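Local coordinates for uncharacterized protein AsbF (Bacillus anthracis, PDB 3DX5) that converts 3-dehydroshikimate to 3,4-dihydroxybenzoate with the help of a manganese ion, supplying the catechol unit of the siderophore petrobactin, at residues 1-13 with 24-38. Sequence-based numbering, arbitrary orientation.
Sequences MKYSLCTISFRHQ and AYENGFEGIELWGTH. With DHB (3,4-dihydroxybenzoic acid), chain D.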
loop_
_atom_site.group_PDB
_atom_site.type_symbol
_atom_site.label_atom_id
_atom_site.label_comp_id
_atom_site.label_asym_id
_atom_site.label_seq_id
_atom_site.Cartn_x
_atom_site.Cartn_y
_atom_site.Cartn_z
HETATM N N MSE A 1 14.369 17.620 20.943
HETATM C CA MSE A 1 13.540 17.989 19.769
HETATM C C MSE A 1 12.157 17.312 19.755
HETATM O O MSE A 1 11.800 16.585 20.688
HETATM C CB MSE A 1 14.314 17.717 18.475
HETATM C CG MSE A 1 14.933 16.343 18.363
HETATM SE SE MSE A 1 15.456 16.240 16.517
HETATM C CE MSE A 1 14.127 17.461 15.757
ATOM N N LYS A 2 11.371 17.605 18.725
ATOM C CA LYS A 2 10.013 17.072 18.599
ATOM C C LYS A 2 9.967 15.959 17.578
ATOM O O LYS A 2 10.395 16.140 16.445
ATOM C CB LYS A 2 9.046 18.169 18.179
ATOM C CG LYS A 2 8.582 19.011 19.359
ATOM C CD LYS A 2 8.579 20.488 19.081
ATOM C CE LYS A 2 7.614 20.904 17.991
ATOM N NZ LYS A 2 8.349 21.374 16.812
ATOM N N TYR A 3 9.410 14.832 17.991
ATOM C CA TYR A 3 9.326 13.659 17.128
ATOM C C TYR A 3 7.897 13.460 16.688
ATOM O O TYR A 3 6.937 13.679 17.471
ATOM C CB TYR A 3 9.830 12.395 17.850
ATOM C CG TYR A 3 11.296 12.499 18.086
ATOM C CD1 TYR A 3 12.185 12.329 17.013
ATOM C CD2 TYR A 3 11.808 12.818 19.348
ATOM C CE1 TYR A 3 13.573 12.484 17.193
ATOM C CE2 TYR A 3 13.219 12.964 19.558
ATOM C CZ TYR A 3 14.079 12.809 18.450
ATOM O OH TYR A 3 15.452 12.957 18.571
ATOM N N SER A 4 7.762 13.013 15.451
ATOM C CA SER A 4 6.469 12.637 14.949
ATOM C C SER A 4 6.455 11.205 14.417
ATOM O O SER A 4 7.469 10.641 14.016
ATOM C CB SER A 4 5.962 13.637 13.886
ATOM O OG SER A 4 6.983 13.957 12.955
ATOM N N LEU A 5 5.261 10.648 14.394
ATOM C CA LEU A 5 5.003 9.338 13.871
ATOM C C LEU A 5 4.376 9.534 12.462
ATOM O O LEU A 5 3.564 10.431 12.295
ATOM C CB LEU A 5 3.988 8.739 14.856
ATOM C CG LEU A 5 3.321 7.435 14.583
ATOM C CD1 LEU A 5 2.822 6.874 15.878
ATOM C CD2 LEU A 5 2.154 7.695 13.625
ATOM N N CYS A 6 4.710 8.710 11.473
ATOM C CA CYS A 6 4.047 8.773 10.159
ATOM C C CYS A 6 3.022 7.677 10.054
ATOM O O CYS A 6 3.365 6.511 10.241
ATOM C CB CYS A 6 4.994 8.430 9.027
ATOM S SG CYS A 6 6.492 9.222 9.116
ATOM N N THR A 7 1.802 8.023 9.681
ATOM C CA THR A 7 0.777 6.982 9.446
ATOM C C THR A 7 1.110 6.052 8.260
ATOM O O THR A 7 0.628 4.937 8.231
ATOM C CB THR A 7 -0.637 7.580 9.314
ATOM O OG1 THR A 7 -0.761 8.259 8.061
ATOM C CG2 THR A 7 -0.910 8.569 10.482
ATOM N N ILE A 8 1.971 6.493 7.325
ATOM C CA ILE A 8 2.459 5.581 6.281
ATOM C C ILE A 8 3.153 4.308 6.858
ATOM O O ILE A 8 3.145 3.272 6.222
ATOM C CB ILE A 8 3.396 6.302 5.264
ATOM C CG1 ILE A 8 3.523 5.497 3.948
ATOM C CG2 ILE A 8 4.766 6.697 5.902
ATOM C CD1 ILE A 8 4.253 6.313 2.758
ATOM N N SER A 9 3.707 4.386 8.079
ATOM C CA SER A 9 4.322 3.209 8.719
ATOM C C SER A 9 3.309 2.098 8.939
ATOM O O SER A 9 3.685 0.934 9.150
ATOM C CB SER A 9 5.000 3.599 10.077
ATOM O OG SER A 9 6.038 4.547 9.828
ATOM N N PHE A 10 2.020 2.462 8.922
ATOM C CA PHE A 10 0.928 1.504 9.221
ATOM C C PHE A 10 0.143 1.108 7.964
ATOM O O PHE A 10 -0.958 0.566 8.076
ATOM C CB PHE A 10 -0.016 2.138 10.263
ATOM C CG PHE A 10 0.659 2.396 11.568
ATOM C CD1 PHE A 10 0.680 1.395 12.555
ATOM C CD2 PHE A 10 1.334 3.601 11.798
ATOM C CE1 PHE A 10 1.357 1.593 13.767
ATOM C CE2 PHE A 10 2.031 3.811 12.998
ATOM C CZ PHE A 10 2.042 2.807 13.983
ATOM N N ARG A 11 0.711 1.376 6.776
ATOM C CA ARG A 11 -0.009 1.190 5.478
ATOM C C ARG A 11 -0.380 -0.279 5.203
ATOM O O ARG A 11 -1.242 -0.551 4.366
ATOM C CB ARG A 11 0.852 1.749 4.325
ATOM C CG ARG A 11 2.152 0.875 4.024
ATOM C CD ARG A 11 3.283 1.696 3.293
ATOM N NE ARG A 11 4.480 0.836 3.156
ATOM C CZ ARG A 11 5.264 0.487 4.189
ATOM N NH1 ARG A 11 5.061 1.009 5.405
ATOM N NH2 ARG A 11 6.275 -0.352 4.007
ATOM N N HIS A 12 0.302 -1.217 5.876
ATOM C CA HIS A 12 0.049 -2.649 5.713
ATOM C C HIS A 12 -0.586 -3.360 6.913
ATOM O O HIS A 12 -0.469 -4.587 7.079
ATOM C CB HIS A 12 1.323 -3.371 5.247
ATOM C CG HIS A 12 1.779 -2.922 3.893
ATOM N ND1 HIS A 12 3.085 -2.592 3.625
ATOM C CD2 HIS A 12 1.088 -2.694 2.746
ATOM C CE1 HIS A 12 3.197 -2.227 2.361
ATOM N NE2 HIS A 12 1.995 -2.266 1.807
ATOM N N GLN A 13 -1.321 -2.606 7.718
ATOM C CA GLN A 13 -2.051 -3.228 8.800
ATOM C C GLN A 13 -3.396 -2.524 9.014
ATOM O O GLN A 13 -3.567 -1.360 8.643
ATOM C CB GLN A 13 -1.186 -3.259 10.085
ATOM C CG GLN A 13 -0.882 -1.908 10.681
ATOM C CD GLN A 13 0.377 -1.944 11.596
ATOM O OE1 GLN A 13 1.524 -1.870 11.122
ATOM N NE2 GLN A 13 0.154 -2.015 12.892
ATOM N N ALA A 24 0.614 7.171 19.602
ATOM C CA ALA A 24 1.506 8.325 19.546
ATOM C C ALA A 24 1.622 8.971 20.918
ATOM O O ALA A 24 2.712 9.335 21.354
ATOM C CB ALA A 24 1.044 9.358 18.492
ATOM N N TYR A 25 0.485 9.105 21.590
ATOM C CA TYR A 25 0.414 9.819 22.846
ATOM C C TYR A 25 1.178 9.060 23.943
ATOM O O TYR A 25 2.004 9.615 24.650
ATOM C CB TYR A 25 -1.062 10.000 23.219
ATOM C CG TYR A 25 -1.355 10.528 24.602
ATOM C CD1 TYR A 25 -0.714 11.669 25.095
ATOM C CD2 TYR A 25 -2.305 9.887 25.412
ATOM C CE1 TYR A 25 -1.004 12.159 26.394
ATOM C CE2 TYR A 25 -2.606 10.369 26.692
ATOM C CZ TYR A 25 -1.941 11.499 27.168
ATOM O OH TYR A 25 -2.237 11.971 28.420
ATOM N N GLU A 26 0.942 7.769 24.043
ATOM C CA GLU A 26 1.548 7.036 25.143
ATOM C C GLU A 26 3.064 6.853 24.965
ATOM O O GLU A 26 3.756 6.574 25.934
ATOM C CB GLU A 26 0.799 5.720 25.398
ATOM C CG GLU A 26 0.954 4.701 24.331
ATOM C CD GLU A 26 -0.124 3.577 24.408
ATOM O OE1 GLU A 26 0.057 2.564 23.683
ATOM O OE2 GLU A 26 -1.134 3.714 25.154
ATOM N N ASN A 27 3.566 7.028 23.734
ATOM C CA ASN A 27 4.995 6.917 23.478
ATOM C C ASN A 27 5.752 8.251 23.402
ATOM O O ASN A 27 6.920 8.249 23.049
ATOM C CB ASN A 27 5.258 6.039 22.233
ATOM C CG ASN A 27 5.003 4.564 22.523
ATOM O OD1 ASN A 27 5.833 3.893 23.132
ATOM N ND2 ASN A 27 3.828 4.080 22.157
ATOM N N GLY A 28 5.108 9.377 23.726
ATOM C CA GLY A 28 5.840 10.652 23.803
ATOM C C GLY A 28 6.078 11.356 22.463
ATOM O O GLY A 28 6.829 12.319 22.399
ATOM N N PHE A 29 5.451 10.898 21.378
ATOM C CA PHE A 29 5.460 11.692 20.146
ATOM C C PHE A 29 4.693 12.987 20.375
ATOM O O PHE A 29 3.733 13.029 21.155
ATOM C CB PHE A 29 4.812 10.952 18.999
ATOM C CG PHE A 29 5.595 9.774 18.532
ATOM C CD1 PHE A 29 6.638 9.935 17.610
ATOM C CD2 PHE A 29 5.346 8.518 19.061
ATOM C CE1 PHE A 29 7.381 8.829 17.175
ATOM C CE2 PHE A 29 6.064 7.415 18.632
ATOM C CZ PHE A 29 7.082 7.567 17.668
ATOM N N GLU A 30 5.091 14.045 19.692
ATOM C CA GLU A 30 4.323 15.279 19.780
ATOM C C GLU A 30 3.634 15.645 18.491
ATOM O O GLU A 30 2.969 16.692 18.392
ATOM C CB GLU A 30 5.223 16.415 20.243
ATOM C CG GLU A 30 5.487 16.314 21.732
ATOM C CD GLU A 30 6.492 17.349 22.170
ATOM O OE1 GLU A 30 6.252 18.556 22.011
ATOM O OE2 GLU A 30 7.555 16.943 22.624
ATOM N N GLY A 31 3.773 14.786 17.490
ATOM C CA GLY A 31 3.147 15.067 16.220
ATOM C C GLY A 31 2.815 13.795 15.467
ATOM O O GLY A 31 3.375 12.704 15.757
ATOM N N ILE A 32 1.880 13.932 14.528
ATOM C CA ILE A 32 1.565 12.854 13.580
ATOM C C ILE A 32 1.681 13.442 12.170
ATOM O O ILE A 32 1.091 14.485 11.877
ATOM C CB ILE A 32 0.158 12.277 13.840
ATOM C CG1 ILE A 32 0.163 11.530 15.189
ATOM C CG2 ILE A 32 -0.271 11.349 12.672
ATOM C CD1 ILE A 32 -1.257 11.240 15.704
ATOM N N GLU A 33 2.446 12.774 11.314
ATOM C CA GLU A 33 2.550 13.155 9.915
ATOM C C GLU A 33 1.584 12.225 9.206
ATOM O O GLU A 33 1.767 10.968 9.166
ATOM C CB GLU A 33 4.003 12.989 9.405
ATOM C CG GLU A 33 4.122 13.046 7.850
ATOM C CD GLU A 33 5.565 12.845 7.355
ATOM O OE1 GLU A 33 6.522 12.944 8.174
ATOM O OE2 GLU A 33 5.757 12.574 6.137
ATOM N N LEU A 34 0.530 12.829 8.664
ATOM C CA LEU A 34 -0.598 12.072 8.169
ATOM C C LEU A 34 -0.443 11.862 6.676
ATOM O O LEU A 34 -0.374 12.849 5.920
ATOM C CB LEU A 34 -1.895 12.840 8.446
ATOM C CG LEU A 34 -3.234 12.152 8.237
ATOM C CD1 LEU A 34 -3.378 10.821 8.896
ATOM C CD2 LEU A 34 -4.275 13.130 8.817
ATOM N N TRP A 35 -0.437 10.602 6.242
ATOM C CA TRP A 35 -0.380 10.280 4.811
ATOM C C TRP A 35 -1.655 10.828 4.130
ATOM O O TRP A 35 -2.749 10.726 4.702
ATOM C CB TRP A 35 -0.355 8.761 4.700
ATOM C CG TRP A 35 0.226 8.187 3.440
ATOM C CD1 TRP A 35 1.061 8.804 2.514
ATOM C CD2 TRP A 35 0.049 6.833 2.991
ATOM N NE1 TRP A 35 1.395 7.891 1.514
ATOM C CE2 TRP A 35 0.785 6.686 1.788
ATOM C CE3 TRP A 35 -0.660 5.726 3.504
ATOM C CZ2 TRP A 35 0.820 5.466 1.079
ATOM C CZ3 TRP A 35 -0.629 4.518 2.796
ATOM C CH2 TRP A 35 0.106 4.404 1.598
ATOM N N GLY A 36 -1.513 11.429 2.947
ATOM C CA GLY A 36 -2.607 12.106 2.285
ATOM C C GLY A 36 -3.815 11.218 2.047
ATOM O O GLY A 36 -4.965 11.656 2.256
ATOM N N THR A 37 -3.589 9.953 1.649
ATOM C CA THR A 37 -4.728 9.065 1.414
ATOM C C THR A 37 -5.492 8.739 2.707
ATOM O O THR A 37 -6.731 8.583 2.690
ATOM C CB THR A 37 -4.316 7.749 0.677
ATOM O OG1 THR A 37 -5.507 7.037 0.367
ATOM C CG2 THR A 37 -3.394 6.849 1.588
ATOM N N HIS A 38 -4.762 8.636 3.832
ATOM C CA HIS A 38 -5.384 8.473 5.138
ATOM C C HIS A 38 -6.226 9.695 5.533
ATOM O O HIS A 38 -7.363 9.528 5.988
ATOM C CB HIS A 38 -4.317 8.225 6.217
ATOM C CG HIS A 38 -3.687 6.858 6.135
ATOM N ND1 HIS A 38 -2.542 6.522 6.826
ATOM C CD2 HIS A 38 -4.048 5.749 5.438
ATOM C CE1 HIS A 38 -2.264 5.245 6.614
ATOM N NE2 HIS A 38 -3.149 4.761 5.759
HETATM C C1 DHB D . 8.139 7.502 0.502
HETATM C C2 DHB D . 9.060 8.231 1.249
HETATM C C3 DHB D . 10.391 7.811 1.338
HETATM O O3 DHB D . 11.355 8.477 2.049
HETATM C C4 DHB D . 10.794 6.610 0.602
HETATM O O4 DHB D . 12.090 6.241 0.705
HETATM C C5 DHB D . 9.871 5.906 -0.166
HETATM C C6 DHB D . 8.542 6.364 -0.203
HETATM C C DHB D . 6.696 7.976 0.447
HETATM O O1 DHB D . 5.823 7.417 -0.224
HETATM O O2 DHB D . 6.329 9.031 1.169
HETATM O O HOH W 1 8.412 14.180 20.782
HETATM O O HOH W 2 2.736 9.321 6.799
HETATM O O HOH W 3 -3.283 2.166 4.930
#
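Thr7 OG1 meets two partners where the parallel strands 2-6 and 31-35 end: it accepts a nearly straight bond from Trp35 N (3.0 Å, 171°) and is hydrogen-bonded to His38 ND1 at 2.8 Å. With OG1 set between the backbone N and the carbonyl carbon (chi1 72°), the hydroxyl faces both, while the methyl CG2 packs on Ile32 CG2 at 3.6 Å; a threonine suits a place that is polar on one side and greasy on the other. Next to it the branched Ile8 lies over one face of the Trp35 indole, CD1 3.8 Å from the centroid of the five-membered ring, and the same CD1 borders the bound 3,4-dihydroxybenzoate. Tyr70, a substrate-binding residue, takes the indole N-H. Between the strands, Glu33 N to Leu5 O (2.8 Å) is the shortest backbone bond, and Gly31, with no side chain, puts nothing against nearby Ser4 CB on that sheet face. Buried Glu33 is held by Ser68, Ser251 and the manganese ligand His198, which it probably helps to orient. On the other face, Leu5 CB sits over the centre of the Phe29 ring. The opposite end is looser: Lys2 CG merely brushes Glu30 OE1, and a water joins Tyr3 N to Gly28 O. Helix 17-26 completes this right-handed beta-alpha-beta unit of the TIM barrel and covers Leu5 and Ile32, helix 259-272 covers Tyr3 and Phe29, and strands 249-252 and 64-68 flank the pair.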